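Local coordinates for protein mosquitocidal toxin (PDB 2CB4) that probably transfers ADP-ribose from NAD to target proteins, as the catalytic ADP-ribosyltransferase domain of a larger mosquitocidal bacterial toxin, at residues T67-I72 with F212-T217; G160-N165 with T182-I187; I206-N211 with N219-P224. The protein carries 1 engineered substitution. All coordinates share one frame; numbering follows the deposited sequence.

Along the chain contact 2 (160-165 with 182-187) is nested inside the long loop closed by contact 1 (67-72 with 212-217), whereas contact 3 (206-211 with 219-224) follows contact 2 and interleaves with contact 1. Contacts 1 and 3 have centres about 14 Å apart and adjoin in sequence, near the periphery of the domain. Contact 2 is buried closer to the middle, its centre about 19 Å from that of contact 1 and about 23 Å from that of contact 3. Contacts 2 and 3 reach the same mixed sheet through strands 162-163, 180-184 and 202-208. Contact 2 thus lies within the sheet of the ADP-ribosyltransferase domain, while contacts 1 and 3 place loops beside it.

Contact 1: T67-I72 with F212-T217; sequences TGQIQI and FINPST
Apolar packing joins Ile72 to Phe212, Asn214 and Thr217, and a second patch joins Ile70 to Ile213. The methyl CD1 of Ile72 does most of the touching. It meets the Phe212 ring tip to tip, at the ring edge, with CD1 3.7 Å from CE2, and it also rests on Asn214, CD1 to CB 3.5 Å. Thr217 approaches the same methyl more loosely, its CG2 4.1 Å from Ile72 CD1. In Ile72 the chain stretches out beyond CB (chi2 166°), which carries CD1 into this group of partners. Ile70 and Ile213 cross at about a right angle, CG1 of Ile70 lying 3.9 Å from CG2 of Ile213; that CG2 also lies over one face of the Phe212 ring.

Among the polar groups of segment 212-217, Asn214 O is gripped twice by Thr217, from its N and, at 2.9 Å, from its OG1, which sits nearly along the C=O axis. Thr217 OG1 also bonds to Arg193, on strand 192-199.

Beyond the pair, Ile72 touches Phe157 and Arg193, and Ile213 packs on Phe175 of a second subunit. The contact is a loop-to-loop junction at the surface, joining the approach to strand 78-82 to the early part of the connection between strands 202-208 and 229-231, where the chain enters a 3-10 turn.

Contact 2: G160-N165 with T182-I187; sequences GGIDIN and TFPGGI
An antiparallel bridge between strands 162-163 and 180-184 carries this buried contact, and strand 180-184 runs over into a type II turn from Phe183 to Gly186. Ile162 and Thr182 form a hydrogen-bonded pair: Ile162 N donates to Thr182 O at 2.8 Å, and Thr182 N returns a bond to Ile162 O at 3.1 Å. Just before the bridge, Gly161 places its CA over one face of the Phe183 ring, 4.0 Å from the centroid and 18° off the normal, a CH-pi contact made possible by the lack of a side chain. Ile187 CD1 lies over the opposite face, so the ring is clasped between the two. The side chains of Ile162 and Thr182 project to the same face of the sheet. There Ile162, extended beyond CB (chi2 167°), sets CD1 3.7 Å from Pro184 CG, while Ile164 brings CG1 to 3.4 Å from Thr182 OG1.

The Thr182 hydroxyl makes a weak bond to Gln180, the engineered residue, at what is probably the catalytic glutamate position of the ADP-ribosyltransferase E-x-E motif. Helix 111-117 covers the Ile162 and Thr182 face through Leu111 and Leu115, and strand 123-131 pairs with strand 180-184, its Thr126 touching Phe183 and Ile187.

Contact 3: I206-N211 with N219-P224; sequences IWINPN and NDVSGP
Ile208 and Val221 meet tip to tip because of how each is turned about its first bonds. In Ile208, CG1 stands anti to the carbonyl carbon and the chain then folds at chi2 (-63°), swinging CD1 toward the loop. Val221 has CG1 anti to its backbone N (chi1 172°), aiming that methyl back at the strand. CD1 of Ile208 therefore lies 3.7 Å from Val221 CG1 and 3.9 Å from Val221 CG2, so that it faces the fork of the valine.

Ile206, two residues earlier on the same face of strand 202-208, meets the same valine methyl. Its CG2 is 4.0 Å from Val221 CG1, the two side chains sliding past each other in opposite directions. Unlike Ile208, it is extended at its tip, which carries CD1 along the loop to within 3.9 Å of Gly223 CA. Gly223 has no side chain, and this lets the methyl settle directly on the backbone. The whole interface is aliphatic and modest in extent.

Val221 also touches Arg193 and Ser194 of strand 192-199. Past the strand end, Asn209 and Asn211 form an Asx turn, and Asn211 OD1 bonds to His144 of a second subunit.

Trp207, on the other face of the strand, touches Pro86 and Phe90 of helix 86-92. Val221 and Gly223 cover part of the Ile206 and Ile208 face of the mixed sheet, within the connection that runs from strand 202-208 to its parallel neighbour, strand 229-231.

Contact 1: T67-I72 with F212-T217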
loop_
_atom_site.group_PDB
_atom_site.type_symbol
_atom_site.label_atom_id
_atom_site.label_comp_id
_atom_site.label_asym_id
_atom_site.label_seq_id
_atom_site.Cartn_x
_atom_site.Cartn_y
_atom_site.Cartn_z
ATOM N N THR A 67 -37.379 25.367 -31.403
ATOM C CA THR A 67 -36.895 24.017 -31.604
ATOM C C THR A 67 -36.537 23.268 -30.318
ATOM O O THR A 67 -36.651 22.050 -30.232
ATOM C CB THR A 67 -35.694 24.075 -32.577
ATOM O OG1 THR A 67 -34.625 24.812 -31.972
ATOM C CG2 THR A 67 -36.108 24.826 -33.838
ATOM N N GLY A 68 -36.097 24.010 -29.307
ATOM C CA GLY A 68 -35.644 23.410 -28.039
ATOM C C GLY A 68 -34.133 23.124 -28.243
ATOM O O GLY A 68 -33.423 22.658 -27.352
ATOM N N GLN A 69 -33.661 23.497 -29.421
ATOM C CA GLN A 69 -32.297 23.285 -29.881
ATOM C C GLN A 69 -31.294 24.422 -29.736
ATOM O O GLN A 69 -31.629 25.633 -29.773
ATOM C CB GLN A 69 -32.394 22.895 -31.336
ATOM C CG GLN A 69 -33.284 21.683 -31.503
ATOM C CD GLN A 69 -33.107 21.011 -32.828
ATOM O OE1 GLN A 69 -32.401 21.506 -33.689
ATOM N NE2 GLN A 69 -33.803 19.881 -32.989
ATOM N N ILE A 70 -30.026 24.023 -29.593
ATOM C CA ILE A 70 -28.946 24.960 -29.435
ATOM C C ILE A 70 -28.994 25.976 -30.566
ATOM O O ILE A 70 -29.094 25.631 -31.745
ATOM C CB ILE A 70 -27.534 24.205 -29.384
ATOM C CG1 ILE A 70 -27.511 23.132 -28.296
ATOM C CG2 ILE A 70 -26.410 25.135 -29.165
ATOM C CD1 ILE A 70 -28.015 23.614 -27.005
ATOM N N GLN A 71 -28.870 27.237 -30.201
ATOM C CA GLN A 71 -28.829 28.344 -31.142
ATOM C C GLN A 71 -27.424 28.393 -31.751
ATOM O O GLN A 71 -26.419 28.643 -31.060
ATOM C CB GLN A 71 -29.124 29.654 -30.390
ATOM C CG GLN A 71 -29.243 30.877 -31.280
ATOM C CD GLN A 71 -30.374 30.740 -32.252
ATOM O OE1 GLN A 71 -31.410 30.153 -31.930
ATOM N NE2 GLN A 71 -30.170 31.216 -33.477
ATOM N N ILE A 72 -27.351 28.148 -33.046
ATOM C CA ILE A 72 -26.084 28.132 -33.740
ATOM C C ILE A 72 -25.973 29.317 -34.687
ATOM O O ILE A 72 -26.405 29.241 -35.829
ATOM C CB ILE A 72 -25.914 26.759 -34.509
ATOM C CG1 ILE A 72 -25.949 25.593 -33.505
ATOM C CG2 ILE A 72 -24.621 26.735 -35.344
ATOM C CD1 ILE A 72 -26.122 24.283 -34.129
ATOM N N PHE A 212 -21.469 16.269 -33.110
ATOM C CA PHE A 212 -21.926 17.574 -32.676
ATOM C C PHE A 212 -23.492 17.522 -32.646
ATOM O O PHE A 212 -24.131 16.952 -33.523
ATOM C CB PHE A 212 -21.421 18.644 -33.648
ATOM C CG PHE A 212 -21.948 20.020 -33.335
ATOM C CD1 PHE A 212 -21.675 20.617 -32.108
ATOM C CD2 PHE A 212 -22.771 20.686 -34.238
ATOM C CE1 PHE A 212 -22.190 21.875 -31.793
ATOM C CE2 PHE A 212 -23.278 21.954 -33.927
ATOM C CZ PHE A 212 -23.000 22.533 -32.698
ATOM N N ILE A 213 -24.068 18.101 -31.603
ATOM C CA ILE A 213 -25.495 18.127 -31.346
ATOM C C ILE A 213 -26.399 18.460 -32.563
ATOM O O ILE A 213 -27.523 17.975 -32.639
ATOM C CB ILE A 213 -25.769 19.067 -30.163
ATOM C CG1 ILE A 213 -27.016 18.634 -29.375
ATOM C CG2 ILE A 213 -25.806 20.513 -30.652
ATOM C CD1 ILE A 213 -27.065 17.206 -29.047
ATOM N N ASN A 214 -25.914 19.261 -33.518
ATOM C CA ASN A 214 -26.670 19.572 -34.766
ATOM C C ASN A 214 -25.812 19.278 -35.991
ATOM O O ASN A 214 -25.186 20.178 -36.551
ATOM C CB ASN A 214 -27.096 21.025 -34.832
ATOM C CG ASN A 214 -28.182 21.265 -35.896
ATOM O OD1 ASN A 214 -28.969 22.197 -35.770
ATOM N ND2 ASN A 214 -28.238 20.408 -36.925
ATOM N N PRO A 215 -25.795 18.018 -36.396
ATOM C CA PRO A 215 -24.992 17.556 -37.531
ATOM C C PRO A 215 -25.293 18.169 -38.886
ATOM O O PRO A 215 -24.479 18.073 -39.809
ATOM C CB PRO A 215 -25.252 16.032 -37.575
ATOM C CG PRO A 215 -26.158 15.715 -36.432
ATOM C CD PRO A 215 -26.707 16.971 -35.880
ATOM N N SER A 216 -26.461 18.772 -39.037
ATOM C CA SER A 216 -26.809 19.381 -40.332
ATOM C C SER A 216 -26.005 20.657 -40.587
ATOM O O SER A 216 -25.924 21.140 -41.725
ATOM C CB SER A 216 -28.317 19.664 -40.431
ATOM O OG SER A 216 -28.713 20.628 -39.471
ATOM N N THR A 217 -25.387 21.197 -39.534
ATOM C CA THR A 217 -24.568 22.412 -39.690
ATOM C C THR A 217 -23.072 22.132 -39.930
ATOM O O THR A 217 -22.302 23.065 -40.135
ATOM C CB THR A 217 -24.684 23.328 -38.471
ATOM O OG1 THR A 217 -24.053 22.692 -37.344
ATOM C CG2 THR A 217 -26.180 23.624 -38.139
#

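Contact 2: G160-N165 with T182-I187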
loop_
_atom_site.group_PDB
_atom_site.type_symbol
_atom_site.label_atom_id
_atom_site.label_comp_id
_atom_site.label_asym_id
_atom_site.label_seq_id
_atom_site.Cartn_x
_atom_site.Cartn_y
_atom_site.Cartn_z
ATOM N N GLY A 160 -26.455 27.772 -22.180
ATOM C CA GLY A 160 -25.998 28.400 -20.957
ATOM C C GLY A 160 -24.699 29.161 -20.985
ATOM O O GLY A 160 -24.280 29.733 -22.004
ATOM N N GLY A 161 -24.084 29.177 -19.809
ATOM C CA GLY A 161 -22.848 29.882 -19.573
ATOM C C GLY A 161 -23.144 31.226 -18.885
ATOM O O GLY A 161 -24.182 31.833 -19.122
ATOM N N ILE A 162 -22.212 31.674 -18.045
ATOM C CA ILE A 162 -22.296 32.959 -17.351
ATOM C C ILE A 162 -21.596 33.989 -18.208
ATOM O O ILE A 162 -20.447 33.799 -18.598
ATOM C CB ILE A 162 -21.548 32.903 -16.024
ATOM C CG1 ILE A 162 -22.064 31.749 -15.170
ATOM C CG2 ILE A 162 -21.606 34.222 -15.313
ATOM C CD1 ILE A 162 -21.127 31.467 -13.967
ATOM N N ASP A 163 -22.293 35.076 -18.524
ATOM C CA ASP A 163 -21.723 36.178 -19.318
ATOM C C ASP A 163 -20.953 37.058 -18.329
ATOM O O ASP A 163 -21.530 37.880 -17.612
ATOM C CB ASP A 163 -22.846 36.981 -19.961
ATOM C CG ASP A 163 -22.328 38.074 -20.875
ATOM O OD1 ASP A 163 -21.266 38.663 -20.575
ATOM O OD2 ASP A 163 -22.977 38.331 -21.907
ATOM N N ILE A 164 -19.645 36.849 -18.253
ATOM C CA ILE A 164 -18.793 37.539 -17.290
ATOM C C ILE A 164 -18.815 39.067 -17.354
ATOM O O ILE A 164 -18.975 39.745 -16.346
ATOM C CB ILE A 164 -17.320 36.980 -17.341
ATOM C CG1 ILE A 164 -17.300 35.480 -16.989
ATOM C CG2 ILE A 164 -16.366 37.822 -16.460
ATOM C CD1 ILE A 164 -17.882 35.142 -15.618
ATOM N N ASN A 165 -18.625 39.609 -18.539
ATOM C CA ASN A 165 -18.606 41.044 -18.682
ATOM C C ASN A 165 -19.939 41.722 -18.287
ATOM O O ASN A 165 -19.935 42.853 -17.826
ATOM C CB ASN A 165 -18.126 41.448 -20.083
ATOM C CG ASN A 165 -16.621 41.258 -20.267
ATOM O OD1 ASN A 165 -15.918 40.849 -19.353
ATOM N ND2 ASN A 165 -16.117 41.589 -21.444
ATOM N N THR A 182 -18.252 31.725 -19.077
ATOM C CA THR A 182 -17.803 30.656 -18.184
ATOM C C THR A 182 -18.859 29.575 -17.990
ATOM O O THR A 182 -20.065 29.901 -17.911
ATOM C CB THR A 182 -17.440 31.245 -16.797
ATOM O OG1 THR A 182 -16.411 32.224 -16.954
ATOM C CG2 THR A 182 -16.984 30.179 -15.825
ATOM N N PHE A 183 -18.397 28.301 -17.916
ATOM C CA PHE A 183 -19.280 27.155 -17.755
ATOM C C PHE A 183 -19.001 26.385 -16.494
ATOM O O PHE A 183 -18.037 25.639 -16.418
ATOM C CB PHE A 183 -19.206 26.235 -18.974
ATOM C CG PHE A 183 -19.748 26.858 -20.231
ATOM C CD1 PHE A 183 -21.033 26.545 -20.696
ATOM C CD2 PHE A 183 -18.993 27.782 -20.933
ATOM C CE1 PHE A 183 -21.538 27.145 -21.839
ATOM C CE2 PHE A 183 -19.489 28.385 -22.093
ATOM C CZ PHE A 183 -20.771 28.080 -22.541
ATOM N N PRO A 184 -19.870 26.549 -15.494
ATOM C CA PRO A 184 -19.700 25.814 -14.239
ATOM C C PRO A 184 -20.002 24.351 -14.579
ATOM O O PRO A 184 -21.056 24.047 -15.161
ATOM C CB PRO A 184 -20.802 26.422 -13.316
ATOM C CG PRO A 184 -21.181 27.722 -13.943
ATOM C CD PRO A 184 -21.029 27.480 -15.437
ATOM N N GLY A 185 -19.061 23.456 -14.280
ATOM C CA GLY A 185 -19.238 22.038 -14.589
ATOM C C GLY A 185 -18.677 21.631 -15.965
ATOM O O GLY A 185 -18.714 20.457 -16.330
ATOM N N GLY A 186 -18.180 22.594 -16.737
ATOM C CA GLY A 186 -17.608 22.288 -18.039
ATOM C C GLY A 186 -18.617 22.152 -19.173
ATOM O O GLY A 186 -19.777 22.558 -19.051
ATOM N N ILE A 187 -18.143 21.578 -20.277
ATOM C CA ILE A 187 -18.891 21.415 -21.509
ATOM C C ILE A 187 -18.734 19.996 -22.089
ATOM O O ILE A 187 -17.625 19.539 -22.329
ATOM C CB ILE A 187 -18.310 22.427 -22.540
ATOM C CG1 ILE A 187 -18.253 23.832 -21.924
ATOM C CG2 ILE A 187 -19.042 22.379 -23.897
ATOM C CD1 ILE A 187 -17.385 24.821 -22.689
#

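Contact 3: I206-N211 with N219-P224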
loop_
_atom_site.group_PDB
_atom_site.type_symbol
_atom_site.label_atom_id
_atom_site.label_comp_id
_atom_site.label_asym_id
_atom_site.label_seq_id
_atom_site.Cartn_x
_atom_site.Cartn_y
_atom_site.Cartn_z
ATOM N N ILE A 206 -8.173 20.846 -39.993
ATOM C CA ILE A 206 -9.475 21.225 -39.458
ATOM C C ILE A 206 -10.180 19.920 -39.121
ATOM O O ILE A 206 -10.309 19.052 -39.971
ATOM C CB ILE A 206 -10.326 22.021 -40.479
ATOM C CG1 ILE A 206 -9.613 23.335 -40.821
ATOM C CG2 ILE A 206 -11.739 22.312 -39.898
ATOM C CD1 ILE A 206 -10.114 23.994 -42.084
ATOM N N TRP A 207 -10.575 19.781 -37.860
ATOM C CA TRP A 207 -11.247 18.593 -37.358
ATOM C C TRP A 207 -12.725 18.889 -37.162
ATOM O O TRP A 207 -13.083 19.899 -36.555
ATOM C CB TRP A 207 -10.689 18.228 -35.983
ATOM C CG TRP A 207 -9.283 17.717 -36.013
ATOM C CD1 TRP A 207 -8.111 18.452 -35.856
ATOM C CD2 TRP A 207 -8.889 16.354 -36.144
ATOM N NE1 TRP A 207 -7.029 17.612 -35.929
ATOM C CE2 TRP A 207 -7.473 16.322 -36.108
ATOM C CE3 TRP A 207 -9.597 15.153 -36.339
ATOM C CZ2 TRP A 207 -6.754 15.128 -36.234
ATOM C CZ3 TRP A 207 -8.873 13.973 -36.468
ATOM C CH2 TRP A 207 -7.459 13.969 -36.390
ATOM N N ILE A 208 -13.567 17.983 -37.654
ATOM C CA ILE A 208 -15.008 18.090 -37.506
ATOM C C ILE A 208 -15.452 17.008 -36.523
ATOM O O ILE A 208 -15.017 15.870 -36.632
ATOM C CB ILE A 208 -15.734 17.839 -38.844
ATOM C CG1 ILE A 208 -15.156 18.730 -39.969
ATOM C CG2 ILE A 208 -17.228 18.064 -38.689
ATOM C CD1 ILE A 208 -15.335 20.171 -39.712
ATOM N N ASN A 209 -16.302 17.371 -35.563
ATOM C CA ASN A 209 -16.842 16.410 -34.591
ATOM C C ASN A 209 -18.187 15.940 -35.186
ATOM O O ASN A 209 -19.157 16.681 -35.160
ATOM C CB ASN A 209 -17.111 17.096 -33.251
ATOM C CG ASN A 209 -17.651 16.143 -32.211
ATOM O OD1 ASN A 209 -17.767 14.946 -32.447
ATOM N ND2 ASN A 209 -17.955 16.666 -31.039
ATOM N N PRO A 210 -18.237 14.726 -35.736
ATOM C CA PRO A 210 -19.487 14.221 -36.355
ATOM C C PRO A 210 -20.650 14.084 -35.360
ATOM O O PRO A 210 -21.801 13.998 -35.759
ATOM C CB PRO A 210 -19.093 12.826 -36.871
ATOM C CG PRO A 210 -17.596 12.832 -36.906
ATOM C CD PRO A 210 -17.174 13.707 -35.752
ATOM N N ASN A 211 -20.319 14.010 -34.072
ATOM C CA ASN A 211 -21.293 13.855 -33.001
ATOM C C ASN A 211 -21.787 15.178 -32.433
ATOM O O ASN A 211 -22.442 15.211 -31.405
ATOM C CB ASN A 211 -20.700 13.009 -31.865
ATOM C CG ASN A 211 -20.061 11.735 -32.372
ATOM O OD1 ASN A 211 -20.606 11.057 -33.224
ATOM N ND2 ASN A 211 -18.909 11.409 -31.842
ATOM N N ASN A 219 -21.347 21.295 -42.397
ATOM C CA ASN A 219 -20.796 21.887 -43.626
ATOM C C ASN A 219 -20.552 23.384 -43.518
ATOM O O ASN A 219 -19.901 23.962 -44.378
ATOM C CB ASN A 219 -21.686 21.576 -44.827
ATOM C CG ASN A 219 -21.497 20.168 -45.318
ATOM O OD1 ASN A 219 -22.460 19.417 -45.468
ATOM N ND2 ASN A 219 -20.238 19.776 -45.508
ATOM N N ASP A 220 -21.062 24.002 -42.457
ATOM C CA ASP A 220 -20.868 25.436 -42.257
ATOM C C ASP A 220 -19.513 25.741 -41.631
ATOM O O ASP A 220 -19.156 26.907 -41.473
ATOM C CB ASP A 220 -21.965 26.027 -41.356
ATOM C CG ASP A 220 -23.363 25.856 -41.928
ATOM O OD1 ASP A 220 -23.509 25.651 -43.161
ATOM O OD2 ASP A 220 -24.316 25.933 -41.122
ATOM N N VAL A 221 -18.786 24.702 -41.217
ATOM C CA VAL A 221 -17.488 24.908 -40.610
ATOM C C VAL A 221 -16.561 25.520 -41.670
ATOM O O VAL A 221 -16.349 24.970 -42.770
ATOM C CB VAL A 221 -16.884 23.613 -39.995
ATOM C CG1 VAL A 221 -15.436 23.873 -39.542
ATOM C CG2 VAL A 221 -17.754 23.091 -38.849
ATOM N N SER A 222 -16.038 26.684 -41.321
ATOM C CA SER A 222 -15.163 27.461 -42.191
ATOM C C SER A 222 -13.673 27.276 -41.902
ATOM O O SER A 222 -13.270 26.841 -40.830
ATOM C CB SER A 222 -15.499 28.968 -42.027
ATOM O OG SER A 222 -15.565 29.345 -40.646
ATOM N N GLY A 223 -12.863 27.696 -42.859
ATOM C CA GLY A 223 -11.432 27.657 -42.732
ATOM C C GLY A 223 -10.861 28.013 -44.094
ATOM O O GLY A 223 -11.611 28.139 -45.072
ATOM N N PRO A 224 -9.538 28.159 -44.158
ATOM C CA PRO A 224 -8.873 28.479 -45.411
ATOM C C PRO A 224 -9.133 27.370 -46.408
ATOM O O PRO A 224 -9.635 26.287 -46.064
ATOM C CB PRO A 224 -7.393 28.519 -45.028
ATOM C CG PRO A 224 -7.385 28.934 -43.590
ATOM C CD PRO A 224 -8.682 28.430 -42.981
#